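Local coordinates for protein putrescine aminotransferase (Halomonas elongata DSM 2581, PDB 6GWI) that probably transfers the amino group of putrescine to a keto acid, using pyridoxal-5'-phosphate as cofactor, at residues I41-S44 against E45-I49; G64-E67 against L68-A72; Y184-G187 against E188-M192; E267-G270 against S271-Y274; H316-T319 against Y320-H323. All coordinates share one frame; numbering follows the deposited sequence.

Contact 1. Residues I41-S44 against E45-I49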
loop_
_atom_site.group_PDB
_atom_site.type_symbol
_atom_site.label_atom_id
_atom_site.label_comp_id
_atom_site.label_asym_id
_atom_site.label_seq_id
_atom_site.Cartn_x
_atom_site.Cartn_y
_atom_site.Cartn_z
ATOM N N ILE B 41 -15.644 -0.709 21.092
ATOM C CA ILE B 41 -16.204 -1.203 19.843
ATOM C C ILE B 41 -17.456 -2.008 20.161
ATOM O O ILE B 41 -17.655 -2.488 21.282
ATOM C CB ILE B 41 -15.202 -2.064 19.046
ATOM C CG1 ILE B 41 -14.801 -3.301 19.857
ATOM C CG2 ILE B 41 -13.990 -1.231 18.672
ATOM C CD1 ILE B 41 -13.912 -4.271 19.114
ATOM N N HIS B 42 -18.297 -2.178 19.145
ATOM C CA HIS B 42 -19.538 -2.927 19.271
ATOM C C HIS B 42 -19.644 -3.918 18.122
ATOM O O HIS B 42 -19.242 -3.614 16.995
ATOM C CB HIS B 42 -20.748 -1.991 19.262
ATOM C CG HIS B 42 -20.763 -1.010 20.392
ATOM N ND1 HIS B 42 -19.962 0.112 20.416
ATOM C CD2 HIS B 42 -21.487 -0.979 21.535
ATOM C CE1 HIS B 42 -20.191 0.791 21.525
ATOM N NE2 HIS B 42 -21.112 0.151 22.222
ATOM N N ASP B 43 -20.180 -5.102 18.408
ATOM C CA ASP B 43 -20.336 -6.135 17.393
ATOM C C ASP B 43 -21.812 -6.343 17.069
ATOM O O ASP B 43 -22.707 -5.811 17.732
ATOM C CB ASP B 43 -19.674 -7.450 17.838
ATOM C CG ASP B 43 -20.368 -8.109 19.021
ATOM O OD1 ASP B 43 -21.529 -7.767 19.333
ATOM O OD2 ASP B 43 -19.741 -8.993 19.641
ATOM N N SER B 44 -22.055 -7.133 16.019
ATOM C CA SER B 44 -23.404 -7.309 15.497
ATOM C C SER B 44 -24.333 -8.019 16.474
ATOM O O SER B 44 -25.554 -7.968 16.291
ATOM C CB SER B 44 -23.350 -8.090 14.182
ATOM O OG SER B 44 -22.809 -9.383 14.391
ATOM N N GLU B 45 -23.795 -8.675 17.497
ATOM C CA GLU B 45 -24.619 -9.303 18.521
ATOM C C GLU B 45 -24.926 -8.363 19.679
ATOM O O GLU B 45 -25.577 -8.780 20.643
ATOM C CB GLU B 45 -23.938 -10.575 19.035
ATOM C CG GLU B 45 -23.683 -11.601 17.936
ATOM C CD GLU B 45 -23.290 -12.964 18.469
ATOM O OE1 GLU B 45 -22.971 -13.070 19.671
ATOM O OE2 GLU B 45 -23.307 -13.935 17.683
ATOM N N GLY B 46 -24.471 -7.113 19.611
ATOM C CA GLY B 46 -24.778 -6.128 20.624
ATOM C C GLY B 46 -23.770 -6.011 21.743
ATOM O O GLY B 46 -24.010 -5.253 22.692
ATOM N N ASN B 47 -22.658 -6.735 21.674
ATOM C CA ASN B 47 -21.653 -6.677 22.724
ATOM C C ASN B 47 -20.845 -5.392 22.615
ATOM O O ASN B 47 -20.481 -4.962 21.517
ATOM C CB ASN B 47 -20.717 -7.881 22.640
ATOM C CG ASN B 47 -21.443 -9.193 22.828
ATOM O OD1 ASN B 47 -22.001 -9.461 23.891
ATOM N ND2 ASN B 47 -21.431 -10.027 21.794
ATOM N N ARG B 48 -20.577 -4.778 23.763
ATOM C CA ARG B 48 -19.659 -3.650 23.861
ATOM C C ARG B 48 -18.332 -4.160 24.409
ATOM O O ARG B 48 -18.305 -4.837 25.443
ATOM C CB ARG B 48 -20.238 -2.557 24.761
ATOM C CG ARG B 48 -19.512 -1.225 24.651
ATOM C CD ARG B 48 -20.219 -0.119 25.438
ATOM N NE ARG B 48 -19.687 0.044 26.789
ATOM C CZ ARG B 48 -19.246 1.197 27.293
ATOM N NH1 ARG B 48 -19.283 2.316 26.577
ATOM N NH2 ARG B 48 -18.775 1.235 28.531
ATOM N N ILE B 49 -17.240 -3.840 23.719
ATOM C CA ILE B 49 -15.919 -4.352 24.063
ATOM C C ILE B 49 -14.947 -3.188 24.191
ATOM O O ILE B 49 -14.885 -2.327 23.307
ATOM C CB ILE B 49 -15.412 -5.357 23.010
ATOM C CG1 ILE B 49 -16.420 -6.490 22.811
ATOM C CG2 ILE B 49 -14.070 -5.928 23.418
ATOM C CD1 ILE B 49 -17.136 -6.441 21.479
#

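Contact 2. Residues G64-E67 against L68-A72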
loop_
_atom_site.group_PDB
_atom_site.type_symbol
_atom_site.label_atom_id
_atom_site.label_comp_id
_atom_site.label_asym_id
_atom_site.label_seq_id
_atom_site.Cartn_x
_atom_site.Cartn_y
_atom_site.Cartn_z
ATOM N N GLY B 64 -14.910 8.250 17.167
ATOM C CA GLY B 64 -15.887 9.309 17.318
ATOM C C GLY B 64 -15.348 10.721 17.345
ATOM O O GLY B 64 -16.042 11.617 17.840
ATOM N N ARG B 65 -14.150 10.965 16.818
ATOM C CA ARG B 65 -13.597 12.321 16.783
ATOM C C ARG B 65 -14.244 13.085 15.634
ATOM O O ARG B 65 -13.895 12.895 14.465
ATOM C CB ARG B 65 -12.079 12.304 16.641
ATOM C CG ARG B 65 -11.315 11.828 17.871
ATOM C CD ARG B 65 -11.645 12.661 19.120
ATOM N NE ARG B 65 -11.438 14.100 18.928
ATOM C CZ ARG B 65 -10.561 14.851 19.599
ATOM N NH1 ARG B 65 -9.778 14.326 20.532
ATOM N NH2 ARG B 65 -10.472 16.147 19.337
ATOM N N ARG B 66 -15.186 13.966 15.975
ATOM C CA ARG B 66 -15.919 14.711 14.959
ATOM C C ARG B 66 -14.977 15.499 14.054
ATOM O O ARG B 66 -15.221 15.616 12.848
ATOM C CB ARG B 66 -16.924 15.652 15.629
ATOM C CG ARG B 66 -18.252 15.782 14.884
ATOM C CD ARG B 66 -18.684 17.235 14.721
ATOM N NE ARG B 66 -19.855 17.580 15.524
ATOM C CZ ARG B 66 -20.226 18.827 15.805
ATOM N NH1 ARG B 66 -21.307 19.050 16.540
ATOM N NH2 ARG B 66 -19.511 19.853 15.359
ATOM N N GLU B 67 -13.888 16.037 14.616
ATOM C CA GLU B 67 -13.001 16.893 13.834
ATOM C C GLU B 67 -12.360 16.130 12.682
ATOM O O GLU B 67 -12.151 16.691 11.600
ATOM C CB GLU B 67 -11.913 17.497 14.726
ATOM C CG GLU B 67 -12.420 18.430 15.813
ATOM C CD GLU B 67 -12.535 17.752 17.160
ATOM O OE1 GLU B 67 -12.749 16.522 17.193
ATOM O OE2 GLU B 67 -12.403 18.447 18.190
ATOM N N LEU B 68 -12.012 14.859 12.901
ATOM C CA LEU B 68 -11.436 14.065 11.822
ATOM C C LEU B 68 -12.472 13.773 10.744
ATOM O O LEU B 68 -12.151 13.772 9.550
ATOM C CB LEU B 68 -10.854 12.763 12.367
ATOM C CG LEU B 68 -9.676 12.875 13.338
ATOM C CD1 LEU B 68 -9.106 11.486 13.598
ATOM C CD2 LEU B 68 -8.587 13.807 12.825
ATOM N N VAL B 69 -13.721 13.519 11.145
ATOM C CA VAL B 69 -14.787 13.318 10.168
ATOM C C VAL B 69 -14.974 14.581 9.340
ATOM O O VAL B 69 -15.112 14.532 8.112
ATOM C CB VAL B 69 -16.094 12.913 10.874
ATOM C CG1 VAL B 69 -17.191 12.647 9.850
ATOM C CG2 VAL B 69 -15.872 11.696 11.751
ATOM N N GLU B 70 -14.997 15.734 10.009
ATOM C CA GLU B 70 -15.202 16.993 9.302
ATOM C C GLU B 70 -14.038 17.301 8.366
ATOM O O GLU B 70 -14.247 17.822 7.265
ATOM C CB GLU B 70 -15.417 18.124 10.310
ATOM C CG GLU B 70 -16.674 17.953 11.156
ATOM C CD GLU B 70 -16.760 18.944 12.304
ATOM O OE1 GLU B 70 -17.883 19.187 12.792
ATOM O OE2 GLU B 70 -15.715 19.491 12.714
ATOM N N ALA B 71 -12.808 16.975 8.774
ATOM C CA ALA B 71 -11.657 17.219 7.912
ATOM C C ALA B 71 -11.758 16.421 6.617
ATOM O O ALA B 71 -11.463 16.941 5.534
ATOM C CB ALA B 71 -10.361 16.878 8.647
ATOM N N ALA B 72 -12.167 15.153 6.709
ATOM C CA ALA B 72 -12.332 14.334 5.515
ATOM C C ALA B 72 -13.470 14.856 4.649
ATOM O O ALA B 72 -13.318 15.011 3.431
ATOM C CB ALA B 72 -12.583 12.876 5.905
#

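Contact 3. Residues Y184-G187 against E188-M192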
loop_
_atom_site.group_PDB
_atom_site.type_symbol
_atom_site.label_atom_id
_atom_site.label_comp_id
_atom_site.label_asym_id
_atom_site.label_seq_id
_atom_site.Cartn_x
_atom_site.Cartn_y
_atom_site.Cartn_z
ATOM N N TYR B 184 15.106 -9.476 23.377
ATOM C CA TYR B 184 13.967 -9.975 24.152
ATOM C C TYR B 184 14.488 -10.686 25.395
ATOM O O TYR B 184 14.735 -11.892 25.382
ATOM C CB TYR B 184 13.125 -10.912 23.292
ATOM C CG TYR B 184 11.877 -11.460 23.950
ATOM C CD1 TYR B 184 11.307 -10.840 25.056
ATOM C CD2 TYR B 184 11.258 -12.598 23.447
ATOM C CE1 TYR B 184 10.161 -11.343 25.644
ATOM C CE2 TYR B 184 10.116 -13.106 24.026
ATOM C CZ TYR B 184 9.572 -12.478 25.122
ATOM O OH TYR B 184 8.429 -12.994 25.687
ATOM N N TRP B 185 14.609 -9.943 26.499
ATOM C CA TRP B 185 15.260 -10.498 27.681
ATOM C C TRP B 185 14.463 -11.657 28.275
ATOM O O TRP B 185 15.029 -12.712 28.586
ATOM C CB TRP B 185 15.470 -9.414 28.741
ATOM C CG TRP B 185 16.160 -9.948 29.967
ATOM C CD1 TRP B 185 17.498 -10.178 30.116
ATOM C CD2 TRP B 185 15.547 -10.341 31.202
ATOM N NE1 TRP B 185 17.755 -10.680 31.369
ATOM C CE2 TRP B 185 16.575 -10.792 32.055
ATOM C CE3 TRP B 185 14.229 -10.353 31.671
ATOM C CZ2 TRP B 185 16.327 -11.246 33.349
ATOM C CZ3 TRP B 185 13.985 -10.805 32.958
ATOM C CH2 TRP B 185 15.029 -11.245 33.781
ATOM N N PHE B 186 13.153 -11.481 28.465
ATOM C CA PHE B 186 12.397 -12.511 29.165
ATOM C C PHE B 186 12.450 -13.832 28.410
ATOM O O PHE B 186 12.635 -14.897 29.012
ATOM C CB PHE B 186 10.944 -12.089 29.376
ATOM C CG PHE B 186 10.173 -13.036 30.260
ATOM C CD1 PHE B 186 9.584 -14.176 29.735
ATOM C CD2 PHE B 186 10.059 -12.796 31.620
ATOM C CE1 PHE B 186 8.888 -15.052 30.549
ATOM C CE2 PHE B 186 9.362 -13.668 32.438
ATOM C CZ PHE B 186 8.777 -14.797 31.902
ATOM N N GLY B 187 12.291 -13.786 27.086
ATOM C CA GLY B 187 12.245 -15.010 26.313
ATOM C C GLY B 187 13.599 -15.617 26.025
ATOM O O GLY B 187 13.713 -16.841 25.913
ATOM N N GLU B 188 14.643 -14.789 25.916
ATOM C CA GLU B 188 15.909 -15.259 25.376
ATOM C C GLU B 188 17.142 -14.822 26.152
ATOM O O GLU B 188 18.254 -15.161 25.733
ATOM C CB GLU B 188 16.053 -14.786 23.916
ATOM C CG GLU B 188 14.893 -15.196 23.020
ATOM C CD GLU B 188 15.140 -14.888 21.555
ATOM O OE1 GLU B 188 16.286 -14.542 21.202
ATOM O OE2 GLU B 188 14.182 -14.980 20.759
ATOM N N GLY B 189 16.999 -14.101 27.263
ATOM C CA GLY B 189 18.159 -13.525 27.915
ATOM C C GLY B 189 18.215 -13.670 29.421
ATOM O O GLY B 189 19.080 -13.066 30.065
ATOM N N ARG B 190 17.312 -14.458 30.002
ATOM C CA ARG B 190 17.266 -14.545 31.457
ATOM C C ARG B 190 18.482 -15.254 32.029
ATOM O O ARG B 190 18.625 -15.323 33.254
ATOM C CB ARG B 190 15.989 -15.254 31.912
ATOM C CG ARG B 190 14.711 -14.544 31.499
ATOM C CD ARG B 190 13.636 -14.641 32.569
ATOM N NE ARG B 190 13.375 -16.021 32.969
ATOM C CZ ARG B 190 12.580 -16.861 32.312
ATOM N NH1 ARG B 190 11.961 -16.476 31.204
ATOM N NH2 ARG B 190 12.411 -18.096 32.764
ATOM N N ASP B 191 19.359 -15.768 31.169
ATOM C CA ASP B 191 20.655 -16.289 31.573
ATOM C C ASP B 191 21.663 -15.184 31.855
ATOM O O ASP B 191 22.824 -15.482 32.159
ATOM C CB ASP B 191 21.201 -17.197 30.467
ATOM C CG ASP B 191 20.329 -18.410 30.223
ATOM O OD1 ASP B 191 19.712 -18.908 31.187
ATOM O OD2 ASP B 191 20.255 -18.863 29.062
ATOM N N MET B 192 21.246 -13.924 31.745
ATOM C CA MET B 192 22.105 -12.776 31.983
ATOM C C MET B 192 21.313 -11.708 32.720
ATOM O O MET B 192 20.082 -11.760 32.795
ATOM C CB MET B 192 22.637 -12.195 30.664
ATOM C CG MET B 192 23.102 -13.235 29.667
ATOM S SD MET B 192 23.718 -12.541 28.120
ATOM C CE MET B 192 23.841 -14.032 27.131
#

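Contact 4. Residues E267-G270 against S271-Y274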
loop_
_atom_site.group_PDB
_atom_site.type_symbol
_atom_site.label_atom_id
_atom_site.label_comp_id
_atom_site.label_asym_id
_atom_site.label_seq_id
_atom_site.Cartn_x
_atom_site.Cartn_y
_atom_site.Cartn_z
ATOM N N GLU B 267 6.364 9.832 23.265
ATOM C CA GLU B 267 7.098 10.757 22.422
ATOM C C GLU B 267 6.431 10.772 21.057
ATOM O O GLU B 267 5.675 9.863 20.706
ATOM C CB GLU B 267 8.569 10.346 22.271
ATOM C CG GLU B 267 9.249 9.924 23.566
ATOM C CD GLU B 267 9.539 11.085 24.488
ATOM O OE1 GLU B 267 9.626 12.229 23.994
ATOM O OE2 GLU B 267 9.679 10.856 25.707
ATOM N N TRP B 268 6.731 11.810 20.274
ATOM C CA TRP B 268 6.256 11.837 18.897
ATOM C C TRP B 268 6.865 10.705 18.084
ATOM O O TRP B 268 6.266 10.252 17.102
ATOM C CB TRP B 268 6.576 13.181 18.252
ATOM C CG TRP B 268 5.681 14.275 18.721
ATOM C CD1 TRP B 268 5.971 15.231 19.646
ATOM C CD2 TRP B 268 4.336 14.521 18.297
ATOM N NE1 TRP B 268 4.892 16.063 19.821
ATOM C CE2 TRP B 268 3.876 15.648 19.003
ATOM C CE3 TRP B 268 3.479 13.898 17.385
ATOM C CZ2 TRP B 268 2.597 16.167 18.825
ATOM C CZ3 TRP B 268 2.209 14.414 17.211
ATOM C CH2 TRP B 268 1.780 15.537 17.928
ATOM N N PHE B 269 8.052 10.244 18.465
ATOM C CA PHE B 269 8.696 9.132 17.782
ATOM C C PHE B 269 9.470 8.328 18.813
ATOM O O PHE B 269 10.087 8.898 19.716
ATOM C CB PHE B 269 9.612 9.637 16.662
ATOM C CG PHE B 269 8.884 10.419 15.610
ATOM C CD1 PHE B 269 8.174 9.770 14.613
ATOM C CD2 PHE B 269 8.883 11.803 15.635
ATOM C CE1 PHE B 269 7.489 10.486 13.652
ATOM C CE2 PHE B 269 8.199 12.524 14.678
ATOM C CZ PHE B 269 7.503 11.866 13.684
ATOM N N GLY B 270 9.413 7.001 18.689
ATOM C CA GLY B 270 10.193 6.156 19.577
ATOM C C GLY B 270 11.677 6.457 19.508
ATOM O O GLY B 270 12.386 6.345 20.511
ATOM N N SER B 271 12.162 6.849 18.326
ATOM C CA SER B 271 13.551 7.269 18.181
ATOM C C SER B 271 13.924 8.328 19.206
ATOM O O SER B 271 15.054 8.350 19.710
ATOM C CB SER B 271 13.782 7.804 16.768
ATOM O OG SER B 271 13.766 6.756 15.820
ATOM N N GLN B 272 12.992 9.229 19.516
ATOM C CA GLN B 272 13.286 10.293 20.468
ATOM C C GLN B 272 13.367 9.762 21.892
ATOM O O GLN B 272 14.111 10.312 22.713
ATOM C CB GLN B 272 12.226 11.387 20.367
ATOM C CG GLN B 272 12.261 12.135 19.053
ATOM C CD GLN B 272 10.976 12.881 18.767
ATOM O OE1 GLN B 272 9.908 12.523 19.267
ATOM N NE2 GLN B 272 11.070 13.923 17.948
ATOM N N HIS B 273 12.630 8.694 22.205
ATOM C CA HIS B 273 12.708 8.118 23.542
ATOM C C HIS B 273 14.095 7.561 23.826
ATOM O O HIS B 273 14.568 7.619 24.967
ATOM C CB HIS B 273 11.663 7.015 23.707
ATOM C CG HIS B 273 11.671 6.369 25.059
ATOM N ND1 HIS B 273 12.325 5.184 25.318
ATOM C CD2 HIS B 273 11.103 6.748 26.228
ATOM C CE1 HIS B 273 12.159 4.859 26.588
ATOM N NE2 HIS B 273 11.423 5.793 27.163
ATOM N N TYR B 274 14.764 7.030 22.803
ATOM C CA TYR B 274 16.070 6.407 22.955
ATOM C C TYR B 274 17.196 7.263 22.389
ATOM O O TYR B 274 18.330 6.787 22.290
ATOM C CB TYR B 274 16.077 5.036 22.281
ATOM C CG TYR B 274 15.160 4.021 22.921
ATOM C CD1 TYR B 274 15.527 3.356 24.084
ATOM C CD2 TYR B 274 13.923 3.727 22.359
ATOM C CE1 TYR B 274 14.688 2.420 24.667
ATOM C CE2 TYR B 274 13.079 2.798 22.933
ATOM C CZ TYR B 274 13.463 2.148 24.085
ATOM O OH TYR B 274 12.614 1.224 24.651
#

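Contact 5. Residues H316-T319 against Y320-H323. With PLP (pyridoxal-5'-phosphate), chain C.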
loop_
_atom_site.group_PDB
_atom_site.type_symbol
_atom_site.label_atom_id
_atom_site.label_comp_id
_atom_site.label_asym_id
_atom_site.label_seq_id
_atom_site.Cartn_x
_atom_site.Cartn_y
_atom_site.Cartn_z
ATOM N N HIS B 316 9.703 5.978 -8.608
ATOM C CA HIS B 316 9.096 5.322 -7.463
ATOM C C HIS B 316 7.894 6.136 -7.011
ATOM O O HIS B 316 7.921 7.367 -7.059
ATOM C CB HIS B 316 10.097 5.188 -6.311
ATOM C CG HIS B 316 9.526 4.511 -5.108
ATOM N ND1 HIS B 316 9.370 3.145 -5.031
ATOM C CD2 HIS B 316 9.047 5.010 -3.944
ATOM C CE1 HIS B 316 8.831 2.830 -3.869
ATOM N NE2 HIS B 316 8.621 3.943 -3.191
ATOM N N GLY B 317 6.849 5.445 -6.588
ATOM C CA GLY B 317 5.716 6.110 -5.970
ATOM C C GLY B 317 4.420 5.391 -6.270
ATOM O O GLY B 317 4.362 4.448 -7.056
ATOM N N PHE B 318 3.359 5.865 -5.616
ATOM C CA PHE B 318 2.065 5.198 -5.646
ATOM C C PHE B 318 0.961 6.175 -6.017
ATOM O O PHE B 318 0.986 7.344 -5.620
ATOM C CB PHE B 318 1.780 4.552 -4.284
ATOM C CG PHE B 318 2.906 3.683 -3.793
ATOM C CD1 PHE B 318 3.002 2.356 -4.186
ATOM C CD2 PHE B 318 3.893 4.206 -2.973
ATOM C CE1 PHE B 318 4.051 1.564 -3.746
ATOM C CE2 PHE B 318 4.945 3.418 -2.536
ATOM C CZ PHE B 318 5.021 2.098 -2.921
ATOM N N THR B 319 -0.012 5.673 -6.778
ATOM C CA THR B 319 -1.170 6.448 -7.206
ATOM C C THR B 319 -1.740 7.272 -6.058
ATOM O O THR B 319 -2.050 8.456 -6.228
ATOM C CB THR B 319 -2.240 5.505 -7.777
ATOM O OG1 THR B 319 -1.737 4.848 -8.947
ATOM C CG2 THR B 319 -3.494 6.264 -8.139
ATOM N N TYR B 320 -1.864 6.665 -4.882
ATOM C CA TYR B 320 -2.482 7.319 -3.736
ATOM C C TYR B 320 -1.460 7.939 -2.789
ATOM O O TYR B 320 -1.813 8.302 -1.660
ATOM C CB TYR B 320 -3.381 6.319 -3.006
ATOM C CG TYR B 320 -4.557 5.854 -3.854
ATOM C CD1 TYR B 320 -5.277 6.760 -4.626
ATOM C CD2 TYR B 320 -4.939 4.516 -3.894
ATOM C CE1 TYR B 320 -6.346 6.354 -5.406
ATOM C CE2 TYR B 320 -6.015 4.098 -4.676
ATOM C CZ TYR B 320 -6.714 5.026 -5.426
ATOM O OH TYR B 320 -7.778 4.631 -6.205
ATOM N N SER B 321 -0.208 8.076 -3.223
ATOM C CA SER B 321 0.770 8.850 -2.469
ATOM C C SER B 321 0.253 10.265 -2.256
ATOM O O SER B 321 -0.093 10.958 -3.220
ATOM C CB SER B 321 2.110 8.896 -3.200
ATOM O OG SER B 321 2.738 7.631 -3.232
ATOM N N GLY B 322 0.198 10.691 -0.998
ATOM C CA GLY B 322 -0.237 12.031 -0.680
ATOM C C GLY B 322 -1.724 12.263 -0.794
ATOM O O GLY B 322 -2.150 13.422 -0.762
ATOM N N HIS B 323 -2.525 11.205 -0.928
ATOM C CA HIS B 323 -3.960 11.337 -1.159
ATOM C C HIS B 323 -4.534 12.512 -0.381
ATOM O O HIS B 323 -4.466 12.523 0.854
ATOM C CB HIS B 323 -4.689 10.053 -0.762
ATOM C CG HIS B 323 -6.112 10.010 -1.215
ATOM N ND1 HIS B 323 -7.104 10.765 -0.624
ATOM C CD2 HIS B 323 -6.710 9.320 -2.215
ATOM C CE1 HIS B 323 -8.252 10.534 -1.236
ATOM N NE2 HIS B 323 -8.040 9.661 -2.204
HETATM N N1 PLP C . -0.821 -2.160 -11.967
HETATM C C2 PLP C . -1.180 -1.313 -12.992
HETATM C C2A PLP C . -1.573 -1.901 -14.318
HETATM C C3 PLP C . -1.179 0.068 -12.789
HETATM O O3 PLP C . -1.535 0.899 -13.820
HETATM C C4 PLP C . -0.818 0.601 -11.548
HETATM C C4A PLP C . -1.314 1.972 -11.169
HETATM C C5 PLP C . -0.455 -0.274 -10.525
HETATM C C6 PLP C . -0.459 -1.646 -10.737
HETATM C C5A PLP C . -0.045 0.252 -9.168
HETATM O O4P PLP C . -1.141 0.726 -8.418
HETATM P P PLP C . -0.845 1.729 -7.189
HETATM O O1P PLP C . -0.240 3.001 -7.744
HETATM O O2P PLP C . 0.129 1.067 -6.236
HETATM O O3P PLP C . -2.150 2.045 -6.488
HETATM O O HOH W 1 -0.323 10.865 -6.123
#

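Contact 1. Residues I41-S44 against E45-I49
Asp43 and Asn47 grip each other twice: OD1 of Asp43 takes the backbone N of Asn47 at 2.8 Å, and OD2 takes its amide ND2 at 2.9 Å. ND2 comes to the syn lone pair of OD2 with the carboxylate oxygen in its own amide plane, whereas the backbone N approaches OD1 from above the carboxylate plane. OD1 also draws a weak bond from the N of Glu45. Chi1 of Asp43, 67°, puts the carboxylate over the turn, CG lodged between the backbone N and the carbonyl carbon. Asp43 to Gly46 is a type I beta turn, closed by Gly46 N on Asp43 O at 2.9 Å; it links strands 40-43 and 48-50 into an antiparallel beta hairpin, and the phi of +93° at Gly46 suits glycine. Asp43 N is satisfied by Asn47 O. Ile41 and Ile49 form a hydrogen-bonded pair, each N reaching the other's O at 2.8 Å, while CG1 of Ile41 packs on CB of Ile49. His42 and Arg48 run side by side on the other face, NE2 of His42 against CG of Arg48; the His42 ring stacks on His35 and the Arg48 guanidinium makes a cation-pi contact with Tyr40. Ser44 OG is bonded to Thr4 OG1.

Contact 2. Residues G64-E67 against L68-A72
Glu70 N bonds to Arg66 O at 2.9 Å, and Ala71 N to Glu67 O at the same distance, the first regular bonds of helix 66-78. At the helix start Arg65 forms a salt bridge with Glu67, turning NE and NH2 side-on to OE1 at 3.3 and 3.1 Å, with a weak further bond from NH2 to OE2. OE1 lies in the guanidinium plane, while both nitrogens come from the same face of the carboxylate, out of its plane. Bends at chi2 and chi3 of Arg65, near -57° and -55°, fold the chain back to that oxygen. NH2 also bridges to Glu340. Arg65 holds the N-cap position, and its O receives weak bonds from the N of Leu68 and of Val69. A salt bridge between residues four apart, Arg66 NH2 to Glu70 OE1, is doubtful because the place of OE1 is less certain in the model. Packing is lighter: CB of Arg65 lies 4.1 Å from CG of Leu68, whose side chain faces helix 324-339, while Val69 and Ala72 pack on the second subunit. With a methionine in place of Arg65, Glu67 and Glu340 would probably both lose a shared positive partner. The chemistry implies that charge pairing at Arg65 probably steadies the helix start, alongside the backbone bonds, and links it to Glu340, just past the end of helix 324-339.

Contact 3. Residues Y184-G187 against E188-M192
Arg190 lies across two aromatic rings; the contact as a whole combines three kinds of interaction. The first is CH-pi and cation-pi contact. CG of Arg190 sits over the six-membered ring of Trp185, 3.9 Å from the centroid and 6° off the normal, a CH-pi contact; beyond it the guanidinium reaches Phe186, with CZ 4.5 Å from the ring centroid and 13° off the normal, a cation-pi pair. The planes of guanidinium and Phe186 ring are 44° apart, so the group tilts, bringing NH1 nearest the face. Bends at chi2 and chi3 carry the chain from one ring to the other.

Side-chain hydrogen bonds form the second kind. NH1 of Arg190 also reaches Phe186 O at 2.8 Å, and Trp185 NE1 gives a bond to Met192 O at 2.9 Å, the oxygen lying in the indole plane at the ring edge. The third kind is backbone: Glu188 N to Tyr184 O at 2.9 Å and Gly189 N to Trp185 O at 2.7 Å hold the short helix, after which Gly189 to Met192 makes a type I beta turn. Gly187 N lies over the centre of the Tyr184 ring.

Trp185 and Phe186 both touch Glu369 on strand 367-373, while Tyr184 OH is bonded to Glu380 of strand 376-381. Met192 packs on Phe197 and Thr200, joining the turn to helix 194-212.

Contact 4. Residues E267-G270 against S271-Y274
The Phe269 ring meets the side-chain amide of Gln272 at its edge, with CD2 3.8 Å from NE2; the two planes stand 72° apart. Phe262 meets the same ring edge-to-face. The Tyr274 ring carries His273 ND1 on one face, 3.3 Å above the plane and over its centre, while the edge of the imidazole turns to Tyr274 CD2 and to OE2 of Glu267. His273 gets there with CG anti to its own N (chi1 -180°), and its CB lies 3.8 Å from Glu267 CG.

OE1 of Gln272 turns back to accept a weak bond from Phe269 N at 3.0 Å. Gln272 N reaches Phe269 O at 2.9 Å, from above the carbonyl plane. These links lead into the short helix 270-273, whose bonds from the N of His273 and Tyr274 to Gly270 O are both weak. Trp268 packs on Leu337 and Glu338 of helix 324-339, and His273 and Tyr274 on Leu373 of strand 367-373. Glu257 takes the N of Gly270 through OE1 and that of Ser271 through OE2. Gln272 and Glu257 thus offer side-chain acceptors to three successive N-H groups here, and the two on Glu257 would probably stabilise its carboxylate.

Contact 5. Residues H316-T319 against Y320-H323
This tight pair of turns belongs to the cofactor phosphate site, which is shared between subunits. Thr319 approaches the pyridoxal-5'-phosphate with two donors on one oxygen: its N lies 2.9 Å from O1P at an angle of 166°, and its OG1 lies 2.7 Å from the same atom. CG2 of Thr319 lies over one face of the Tyr320 ring, 4.2 Å from its centroid in a CH-pi contact. Ser118 OG and Gly117 N of the second subunit also bond the cofactor, and Lys285 of that subunit packs on Thr319.

Phe318 to Ser321 is a type I beta turn, closed by Ser321 N on Phe318 O at 2.8 Å. With chi1 at -68°, Ser321 OG swings beside its own N and takes a bond from Phe318 N at 3.0 Å, lying at the edge of the Phe318 ring; it is bonded to Phe113 O as well. Replacing Ser321 with an alanine would probably leave Phe318 N and Phe113 O without this partner and let the turn that presents Thr319 shift. One water donates to Thr319 O and Ser321 O, bridging the turn.

A type II turn, Tyr320 to His323, follows, with His323 as the N-cap of helix 324-339. The turns thus lead from strand 313-314 into that helix, while Phe318 packs against Glu119 and Thr123 of helix 117-134.

From the N terminus the five contacts follow in series: each closes within its own short piece of chain before the next opens, so none nests in or crosses another. Contact 1 closes the hairpin between strands 40-43 and 48-50, and contact 2 starts helix 66-78, their centres 22 Å apart. Contact 3 holds helix 185-188 beside strand 367-373, on the opposite side of the chain's centre from contacts 2 and 5. Contact 4 opens helix 270-273, also against strand 367-373. Contact 5 leads into helix 324-339, on which residues of contacts 2 and 4 pack. Contacts 2 and 5, about 8 Å apart at their nearest atoms, both touch the second subunit, as does contact 1 through Ile41.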